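Local coordinates for fiber protein (Raptor siadenovirus a, PDB 5FJL) that forms the trimeric adenovirus fibre, whose head domain, the part in this chain, probably attaches the virion to host-cell receptors, at residues A[83-88]-A[158-163]; A[43-47]-A[103-109]. All blocks are in the same frame, centred on the assembly; numbering follows the deposited sequence.

Contact 1. Residues A[83-88]-A[158-163]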
ATOM      1  N   PRO A  83      -6.297  17.900   2.419  1.00 21.48           N
ATOM      2  CA  PRO A  83      -6.751  16.679   1.730  1.00 20.09           C
ATOM      3  C   PRO A  83      -7.273  16.945   0.357  1.00 19.83           C
ATOM      4  O   PRO A  83      -7.565  18.104   0.010  1.00 21.66           O
ATOM      5  CB  PRO A  83      -7.877  16.204   2.626  1.00 21.30           C
ATOM      6  CG  PRO A  83      -8.502  17.465   3.061  1.00 23.05           C
ATOM      7  CD  PRO A  83      -7.330  18.379   3.346  1.00 22.29           C
ATOM      8  N   LEU A  84      -7.409  15.906  -0.450  1.00 17.79           N
ATOM      9  CA  LEU A  84      -8.195  15.992  -1.644  1.00 18.46           C
ATOM     10  C   LEU A  84      -9.613  15.543  -1.280  1.00 17.58           C
ATOM     11  O   LEU A  84      -9.814  14.393  -0.860  1.00 17.89           O
ATOM     12  CB  LEU A  84      -7.605  15.087  -2.720  1.00 23.20           C
ATOM     13  CG  LEU A  84      -8.104  15.265  -4.114  1.00 28.88           C
ATOM     14  CD1 LEU A  84      -7.786  16.682  -4.608  1.00 32.75           C
ATOM     15  CD2 LEU A  84      -7.369  14.226  -4.959  1.00 30.32           C
ATOM     16  N   THR A  85     -10.593  16.424  -1.454  1.00 17.04           N
ATOM     17  CA  THR A  85     -11.939  16.203  -0.940  1.00 17.19           C
ATOM     18  C   THR A  85     -12.932  15.970  -2.062  1.00 18.12           C
ATOM     19  O   THR A  85     -13.001  16.720  -3.047  1.00 19.41           O
ATOM     20  CB  THR A  85     -12.375  17.404  -0.088  1.00 18.83           C
ATOM     21  OG1 THR A  85     -11.492  17.502   1.042  1.00 19.08           O
ATOM     22  CG2 THR A  85     -13.825  17.303   0.393  1.00 19.42           C
ATOM     23  N   PHE A  86     -13.689  14.896  -1.901  1.00 16.35           N
ATOM     24  CA  PHE A  86     -14.815  14.560  -2.773  1.00 16.21           C
ATOM     25  C   PHE A  86     -16.104  14.681  -1.978  1.00 16.71           C
ATOM     26  O   PHE A  86     -16.143  14.364  -0.780  1.00 18.26           O
ATOM     27  CB  PHE A  86     -14.691  13.134  -3.310  1.00 16.01           C
ATOM     28  CG  PHE A  86     -13.503  12.937  -4.195  1.00 16.58           C
ATOM     29  CD1 PHE A  86     -12.230  12.775  -3.674  1.00 18.39           C
ATOM     30  CD2 PHE A  86     -13.628  13.021  -5.568  1.00 16.25           C
ATOM     31  CE1 PHE A  86     -11.123  12.657  -4.498  1.00 19.43           C
ATOM     32  CE2 PHE A  86     -12.536  12.871  -6.406  1.00 18.98           C
ATOM     33  CZ  PHE A  86     -11.280  12.693  -5.887  1.00 18.97           C
ATOM     34  N   LYS A  87     -17.166  15.091  -2.633  1.00 17.17           N
ATOM     35  CA  LYS A  87     -18.485  15.144  -2.044  1.00 16.94           C
ATOM     36  C   LYS A  87     -19.228  13.847  -2.302  1.00 16.35           C
ATOM     37  O   LYS A  87     -18.967  13.177  -3.305  1.00 16.23           O
ATOM     38  CB  LYS A  87     -19.295  16.288  -2.685  1.00 19.66           C
ATOM     39  CG  LYS A  87     -18.685  17.652  -2.468  1.00 22.63           C
ATOM     40  CD  LYS A  87     -19.592  18.754  -3.041  1.00 26.42           C
ATOM     41  CE  LYS A  87     -20.899  18.960  -2.237  1.00 31.98           C
ATOM     42  NZ  LYS A  87     -20.880  19.402  -0.783  1.00 33.54           N
ATOM     43  N   GLY A  88     -20.238  13.534  -1.492  1.00 17.50           N
ATOM     44  CA  GLY A  88     -21.127  12.428  -1.842  1.00 18.00           C
ATOM     45  C   GLY A  88     -21.673  12.489  -3.267  1.00 17.23           C
ATOM     46  O   GLY A  88     -21.812  11.469  -3.951  1.00 18.62           O
ATOM     47  N   ILE A 158     -22.491   8.974   2.147  1.00 18.35           N
ATOM     48  CA  ILE A 158     -21.261   9.766   2.170  1.00 17.26           C
ATOM     49  C   ILE A 158     -21.619  11.245   2.035  1.00 17.27           C
ATOM     50  O   ILE A 158     -22.272  11.636   1.076  1.00 17.90           O
ATOM     51  CB  ILE A 158     -20.331   9.363   1.026  1.00 17.29           C
ATOM     52  CG1 ILE A 158     -19.900   7.890   1.137  1.00 18.63           C
ATOM     53  CG2 ILE A 158     -19.122  10.282   0.952  1.00 16.84           C
ATOM     54  CD1 ILE A 158     -19.245   7.386  -0.136  1.00 20.35           C
ATOM     55  N   GLN A 159     -21.165  12.043   3.003  1.00 16.35           N
ATOM     56  CA  GLN A 159     -21.149  13.485   2.862  1.00 16.00           C
ATOM     57  C   GLN A 159     -19.850  13.928   2.200  1.00 15.36           C
ATOM     58  O   GLN A 159     -19.875  14.648   1.204  1.00 15.71           O
ATOM     59  CB  GLN A 159     -21.374  14.160   4.215  1.00 16.27           C
ATOM     60  CG  GLN A 159     -22.649  13.721   4.922  1.00 18.33           C
ATOM     61  CD  GLN A 159     -23.929  14.090   4.202  1.00 20.19           C
ATOM     62  OE1 GLN A 159     -24.009  15.091   3.519  1.00 22.15           O
ATOM     63  NE2 GLN A 159     -24.938  13.229   4.322  1.00 22.87           N
ATOM     64  N   TYR A 160     -18.714  13.462   2.731  1.00 14.86           N
ATOM     65  CA  TYR A 160     -17.415  13.748   2.156  1.00 15.71           C
ATOM     66  C   TYR A 160     -16.510  12.537   2.226  1.00 15.16           C
ATOM     67  O   TYR A 160     -16.619  11.765   3.177  1.00 15.43           O
ATOM     68  CB  TYR A 160     -16.700  14.932   2.852  1.00 16.15           C
ATOM     69  CG  TYR A 160     -17.496  16.198   2.725  1.00 15.90           C
ATOM     70  CD1 TYR A 160     -17.352  16.996   1.598  1.00 16.68           C
ATOM     71  CD2 TYR A 160     -18.418  16.541   3.678  1.00 16.53           C
ATOM     72  CE1 TYR A 160     -18.132  18.136   1.443  1.00 17.78           C
ATOM     73  CE2 TYR A 160     -19.199  17.669   3.543  1.00 16.97           C
ATOM     74  CZ  TYR A 160     -19.042  18.456   2.423  1.00 17.69           C
ATOM     75  OH  TYR A 160     -19.843  19.602   2.249  1.00 20.21           O
ATOM     76  N   MET A 161     -15.615  12.452   1.243  1.00 15.30           N
ATOM     77  CA  MET A 161     -14.425  11.589   1.369  1.00 14.43           C
ATOM     78  C   MET A 161     -13.221  12.464   1.252  1.00 14.85           C
ATOM     79  O   MET A 161     -13.052  13.102   0.211  1.00 16.39           O
ATOM     80  CB  MET A 161     -14.388  10.516   0.283  1.00 15.29           C
ATOM     81  CG  MET A 161     -13.146   9.627   0.356  1.00 15.42           C
ATOM     82  SD  MET A 161     -12.954   8.428  -0.993  1.00 16.63           S
ATOM     83  CE  MET A 161     -12.432   9.489  -2.299  1.00 17.69           C
ATOM     84  N   HIS A 162     -12.361  12.426   2.255  1.00 14.25           N
ATOM     85  CA  HIS A 162     -11.103  13.152   2.212  1.00 14.99           C
ATOM     86  C   HIS A 162      -9.964  12.172   1.974  1.00 15.60           C
ATOM     87  O   HIS A 162      -9.801  11.264   2.777  1.00 16.60           O
ATOM     88  CB  HIS A 162     -10.851  13.905   3.517  1.00 16.24           C
ATOM     89  CG  HIS A 162     -11.951  14.850   3.908  1.00 16.60           C
ATOM     90  ND1 HIS A 162     -12.226  15.987   3.183  1.00 18.96           N
ATOM     91  CD2 HIS A 162     -12.834  14.828   4.934  1.00 19.06           C
ATOM     92  CE1 HIS A 162     -13.221  16.640   3.772  1.00 19.15           C
ATOM     93  NE2 HIS A 162     -13.615  15.958   4.821  1.00 19.44           N
ATOM     94  N   ILE A 163      -9.204  12.356   0.918  1.00 15.42           N
ATOM     95  CA  ILE A 163      -7.953  11.599   0.726  1.00 15.55           C
ATOM     96  C   ILE A 163      -6.851  12.354   1.457  1.00 15.95           C
ATOM     97  O   ILE A 163      -6.502  13.468   1.064  1.00 17.68           O
ATOM     98  CB  ILE A 163      -7.583  11.424  -0.764  1.00 16.59           C
ATOM     99  CG1 ILE A 163      -8.746  10.809  -1.565  1.00 17.66           C
ATOM    100  CG2 ILE A 163      -6.269  10.668  -0.896  1.00 17.50           C
ATOM    101  CD1 ILE A 163      -8.453  10.590  -3.017  1.00 19.58           C
TER
HETATM  102  O   HOH W   1     -21.322  16.907   0.360  1.00 22.94           O
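The imidazole of H162 takes T85 OG1 at its edge, in the ring plane, with OG1 2.7 Å from ND1, a hydrogen bond whose direction is not settled. The T85 hydroxyl lies beside its own backbone N, while CG2 stands anti to that N and meets CD1 of the Y160 ring at 3.7 Å. Water 1 sits over one face of the Y160 ring, offset toward the rim. It accepts from K87 NZ and donates to Q159 O, tying the bent lysine to the opposite backbone, and NZ ends 3.2 Å from Y160 OH. The F86 ring has M161 O at its edge, in plane; M161 CE approaches obliquely, 3.6 Å from CD1, and I163 CD1 lies near CE1.

These side chains sort onto the two faces of an antiparallel sheet of the fibre head: T85, K87, Y160 and H162 on one, L84, F86, M161 and I163 on the other. The second face is the inner one, where I102 of strand 99-103 meets both F86 and M161. L84 with I163 and F86 with M161 are hydrogen-bonded pairs; F86 N to M161 O, 2.8 Å, is almost straight at 178°. Strand 160-171 also bonds to strand 115-122 on its other flank, where Q159 and Y160 both face I122 in a classic beta bulge. Past K87 the chain turns, and G88 N hydrogen-bonds to Q159 O from above the carbonyl plane, 58° out of it, while G88 CA passes 3.2 Å from I158 O.

Contact 2. Residues A[43-47]-A[103-109]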
ATOM      1  N   HIS A  43      -5.866  17.029 -15.965  1.00 17.44           N
ATOM      2  CA  HIS A  43      -6.883  17.154 -14.948  1.00 17.08           C
ATOM      3  C   HIS A  43      -8.148  16.439 -15.337  1.00 17.46           C
ATOM      4  O   HIS A  43      -8.384  16.115 -16.503  1.00 17.45           O
ATOM      5  CB  HIS A  43      -7.165  18.642 -14.597  1.00 17.34           C
ATOM      6  CG  HIS A  43      -7.911  19.406 -15.641  1.00 17.58           C
ATOM      7  ND1 HIS A  43      -7.266  20.066 -16.656  1.00 23.14           N
ATOM      8  CD2 HIS A  43      -9.232  19.591 -15.851  1.00 18.70           C
ATOM      9  CE1 HIS A  43      -8.168  20.669 -17.428  1.00 21.98           C
ATOM     10  NE2 HIS A  43      -9.355  20.433 -16.932  1.00 19.62           N
ATOM     11  N   PHE A  44      -8.974  16.220 -14.329  1.00 15.84           N
ATOM     12  CA  PHE A  44     -10.335  15.724 -14.478  1.00 16.21           C
ATOM     13  C   PHE A  44     -11.318  16.613 -13.730  1.00 16.31           C
ATOM     14  O   PHE A  44     -10.925  17.296 -12.750  1.00 17.93           O
ATOM     15  CB  PHE A  44     -10.509  14.301 -13.913  1.00 17.22           C
ATOM     16  CG  PHE A  44      -9.788  13.225 -14.675  1.00 18.37           C
ATOM     17  CD1 PHE A  44     -10.247  12.817 -15.891  1.00 19.39           C
ATOM     18  CD2 PHE A  44      -8.655  12.609 -14.143  1.00 20.34           C
ATOM     19  CE1 PHE A  44      -9.597  11.820 -16.598  1.00 20.17           C
ATOM     20  CE2 PHE A  44      -8.011  11.599 -14.837  1.00 20.84           C
ATOM     21  CZ  PHE A  44      -8.491  11.210 -16.065  1.00 20.41           C
ATOM     22  N   LEU A  45     -12.560  16.644 -14.180  1.00 16.06           N
ATOM     23  CA  LEU A  45     -13.690  17.257 -13.484  1.00 16.68           C
ATOM     24  C   LEU A  45     -14.541  16.175 -12.848  1.00 16.33           C
ATOM     25  O   LEU A  45     -14.829  15.156 -13.496  1.00 17.46           O
ATOM     26  CB  LEU A  45     -14.574  18.094 -14.431  1.00 18.49           C
ATOM     27  CG  LEU A  45     -14.155  19.549 -14.740  1.00 20.63           C
ATOM     28  CD1 LEU A  45     -14.490  20.465 -13.589  1.00 20.36           C
ATOM     29  CD2 LEU A  45     -12.726  19.665 -15.084  1.00 20.12           C
ATOM     30  N   THR A  46     -14.979  16.409 -11.629  1.00 16.46           N
ATOM     31  CA  THR A  46     -15.944  15.537 -10.953  1.00 17.12           C
ATOM     32  C   THR A  46     -17.378  16.032 -11.215  1.00 18.03           C
ATOM     33  O   THR A  46     -17.585  17.154 -11.732  1.00 18.15           O
ATOM     34  CB  THR A  46     -15.729  15.549  -9.441  1.00 17.47           C
ATOM     35  OG1 THR A  46     -15.978  16.868  -8.963  1.00 18.66           O
ATOM     36  CG2 THR A  46     -14.291  15.161  -9.040  1.00 19.12           C
ATOM     37  N   LYS A  47     -18.366  15.237 -10.834  1.00 18.02           N
ATOM     38  CA  LYS A  47     -19.786  15.601 -11.070  1.00 19.78           C
ATOM     39  C   LYS A  47     -20.164  16.888 -10.405  1.00 20.64           C
ATOM     40  O   LYS A  47     -20.976  17.629 -10.969  1.00 23.50           O
ATOM     41  CB  LYS A  47     -20.739  14.508 -10.642  1.00 21.20           C
ATOM     42  CG  LYS A  47     -20.661  13.322 -11.561  1.00 22.36           C
ATOM     43  CD  LYS A  47     -21.838  12.357 -11.392  1.00 24.46           C
ATOM     44  CE  LYS A  47     -21.759  11.566 -10.131  1.00 23.38           C
ATOM     45  NZ  LYS A  47     -23.065  10.897  -9.814  1.00 24.50           N
ATOM     46  N   PRO A 103     -17.207   8.892 -11.296  1.00 15.89           N
ATOM     47  CA  PRO A 103     -17.060   9.124 -12.727  1.00 16.27           C
ATOM     48  C   PRO A 103     -16.420  10.485 -12.991  1.00 16.72           C
ATOM     49  O   PRO A 103     -16.760  11.459 -12.289  1.00 18.51           O
ATOM     50  CB  PRO A 103     -18.530   9.104 -13.227  1.00 16.46           C
ATOM     51  CG  PRO A 103     -19.294   9.496 -12.062  1.00 18.46           C
ATOM     52  CD  PRO A 103     -18.598   8.901 -10.856  1.00 16.52           C
ATOM     53  N   LEU A 104     -15.517  10.542 -13.938  1.00 16.55           N
ATOM     54  CA  LEU A 104     -14.740  11.745 -14.218  1.00 16.47           C
ATOM     55  C   LEU A 104     -14.972  12.201 -15.654  1.00 18.49           C
ATOM     56  O   LEU A 104     -15.470  11.434 -16.493  1.00 20.34           O
ATOM     57  CB  LEU A 104     -13.262  11.459 -13.961  1.00 18.32           C
ATOM     58  CG  LEU A 104     -12.924  11.048 -12.509  1.00 19.04           C
ATOM     59  CD1 LEU A 104     -11.513  10.517 -12.464  1.00 19.35           C
ATOM     60  CD2 LEU A 104     -13.128  12.176 -11.534  1.00 18.41           C
ATOM     61  N   GLU A 105     -14.594  13.431 -15.942  1.00 17.76           N
ATOM     62  CA  GLU A 105     -14.524  13.946 -17.307  1.00 18.87           C
ATOM     63  C   GLU A 105     -13.193  14.619 -17.506  1.00 19.10           C
ATOM     64  O   GLU A 105     -12.707  15.303 -16.607  1.00 18.31           O
ATOM     65  CB  GLU A 105     -15.636  14.977 -17.517  1.00 21.44           C
ATOM     66  CG  GLU A 105     -17.021  14.374 -17.516  1.00 24.85           C
ATOM     67  CD  GLU A 105     -18.143  15.321 -17.938  1.00 34.60           C
ATOM     68  OE1 GLU A 105     -17.875  16.392 -18.520  1.00 37.82           O
ATOM     69  OE2 GLU A 105     -19.319  14.945 -17.697  1.00 44.06           O
ATOM     70  N   GLY A 106     -12.585  14.460 -18.680  1.00 19.30           N
ATOM     71  CA  GLY A 106     -11.366  15.152 -19.012  1.00 18.95           C
ATOM     72  C   GLY A 106     -10.849  14.770 -20.372  1.00 19.59           C
ATOM     73  O   GLY A 106     -11.514  13.969 -21.050  1.00 21.04           O
ATOM     74  N   ALA A 107      -9.702  15.312 -20.749  1.00 19.49           N
ATOM     75  CA  ALA A 107      -9.217  15.159 -22.126  1.00 21.90           C
ATOM     76  C   ALA A 107      -8.619  13.812 -22.394  1.00 25.07           C
ATOM     77  O   ALA A 107      -8.639  13.361 -23.551  1.00 26.64           O
ATOM     78  CB  ALA A 107      -8.206  16.208 -22.407  1.00 22.12           C
ATOM     79  N   VAL A 108      -8.065  13.171 -21.368  1.00 24.59           N
ATOM     80  CA  VAL A 108      -7.295  11.944 -21.597  1.00 26.98           C
ATOM     81  C   VAL A 108      -7.650  10.892 -20.564  1.00 25.91           C
ATOM     82  O   VAL A 108      -8.104  11.208 -19.486  1.00 24.45           O
ATOM     83  CB  VAL A 108      -5.781  12.210 -21.588  1.00 30.01           C
ATOM     84  CG1 VAL A 108      -5.400  13.221 -22.684  1.00 32.44           C
ATOM     85  CG2 VAL A 108      -5.282  12.653 -20.221  1.00 31.85           C
ATOM     86  N   GLN A 109      -7.465   9.628 -20.944  1.00 24.58           N
ATOM     87  CA  GLN A 109      -7.651   8.524 -20.043  1.00 25.07           C
ATOM     88  C   GLN A 109      -6.539   8.485 -19.034  1.00 23.17           C
ATOM     89  O   GLN A 109      -5.436   8.945 -19.290  1.00 24.92           O
ATOM     90  CB  GLN A 109      -7.562   7.201 -20.805  1.00 26.85           C
ATOM     91  CG  GLN A 109      -8.697   6.928 -21.740  1.00 30.63           C
ATOM     92  CD  GLN A 109      -8.601   5.546 -22.402  1.00 32.17           C
ATOM     93  OE1 GLN A 109      -7.908   4.625 -21.930  1.00 31.38           O
ATOM     94  NE2 GLN A 109      -9.333   5.391 -23.491  1.00 35.70           N
TER
HETATM   95  O   HOH W   2      -8.812  17.414 -18.910  1.00 17.98           O
HETATM   96  O   HOH W   3      -7.777  13.957 -18.395  1.00 20.30           O
HETATM   97  O   HOH W   4     -17.517  13.982 -13.762  1.00 27.17           O
HETATM   98  O   HOH W   5     -17.531  12.699 -10.030  1.00 17.98           O
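F44 and L104 make the dense half of this contact, their side chains crossing at about a right angle. L104 CD1 sits over one face of the phenyl ring, a CH-pi contact 4.1 Å from the centroid and 22° off the normal, and L104 CB packs 3.8 Å from F44 CD1. With CG beside its own backbone N (chi1 -68°), F44 sends its ring along the loop, so that CE1 comes within 3.3 Å of V108 O. F54 and P144 add to the buried surroundings of this ring, and the other branch of L104, CD2, reaches T46 CG2.

The opposite face of the phenyl ring has water 3 above it, offset toward the rim, and here the wetter side begins. Waters 2 and 3 both donate to H43 O and accept from A107 N and V108 N, respectively, bridging the backbones where they diverge. At the other end P103 O accepts hydrogen bonds from waters 4 and 5; water 4 also donates to L45 O, and water 5 accepts from K47 N. Nearby, the K47 chain crosses the P103 ring obliquely, CE 3.8 Å from P103 CG, on its way to a hydrogen bond between NZ and F91 O. T46 turns its hydroxyl elsewhere, to D90 and G50.

Between the waters, L45 N to E105 O (2.8 Å) and E105 N to L45 O (3.0 Å) are the direct backbone bonds. They form a single antiparallel bridge, joining strand 38-45 to the loop after strand 99-103 in the all-beta fibre head.

Contacts 1 and 2 lie about 16 Å apart, centre to centre, and meet where F86 CE2 packs on T46 CG2 at 3.9 Å. T46 thus stands between the two, since the same methyl also touches L104. D90, shortly after strand 78-87, makes a second connection: its carboxylate bonds to K87 N beside contact 1 and to T46 OG1 in contact 2. Strand 99-103 serves both as well, with I102 touching F86 and M161, and with P103, its last residue, in contact 2. Along the chain their segments alternate, so the contacts cross in sequence. Neither is touched by another subunit of the trimer; both hold together parts of a single head monomer.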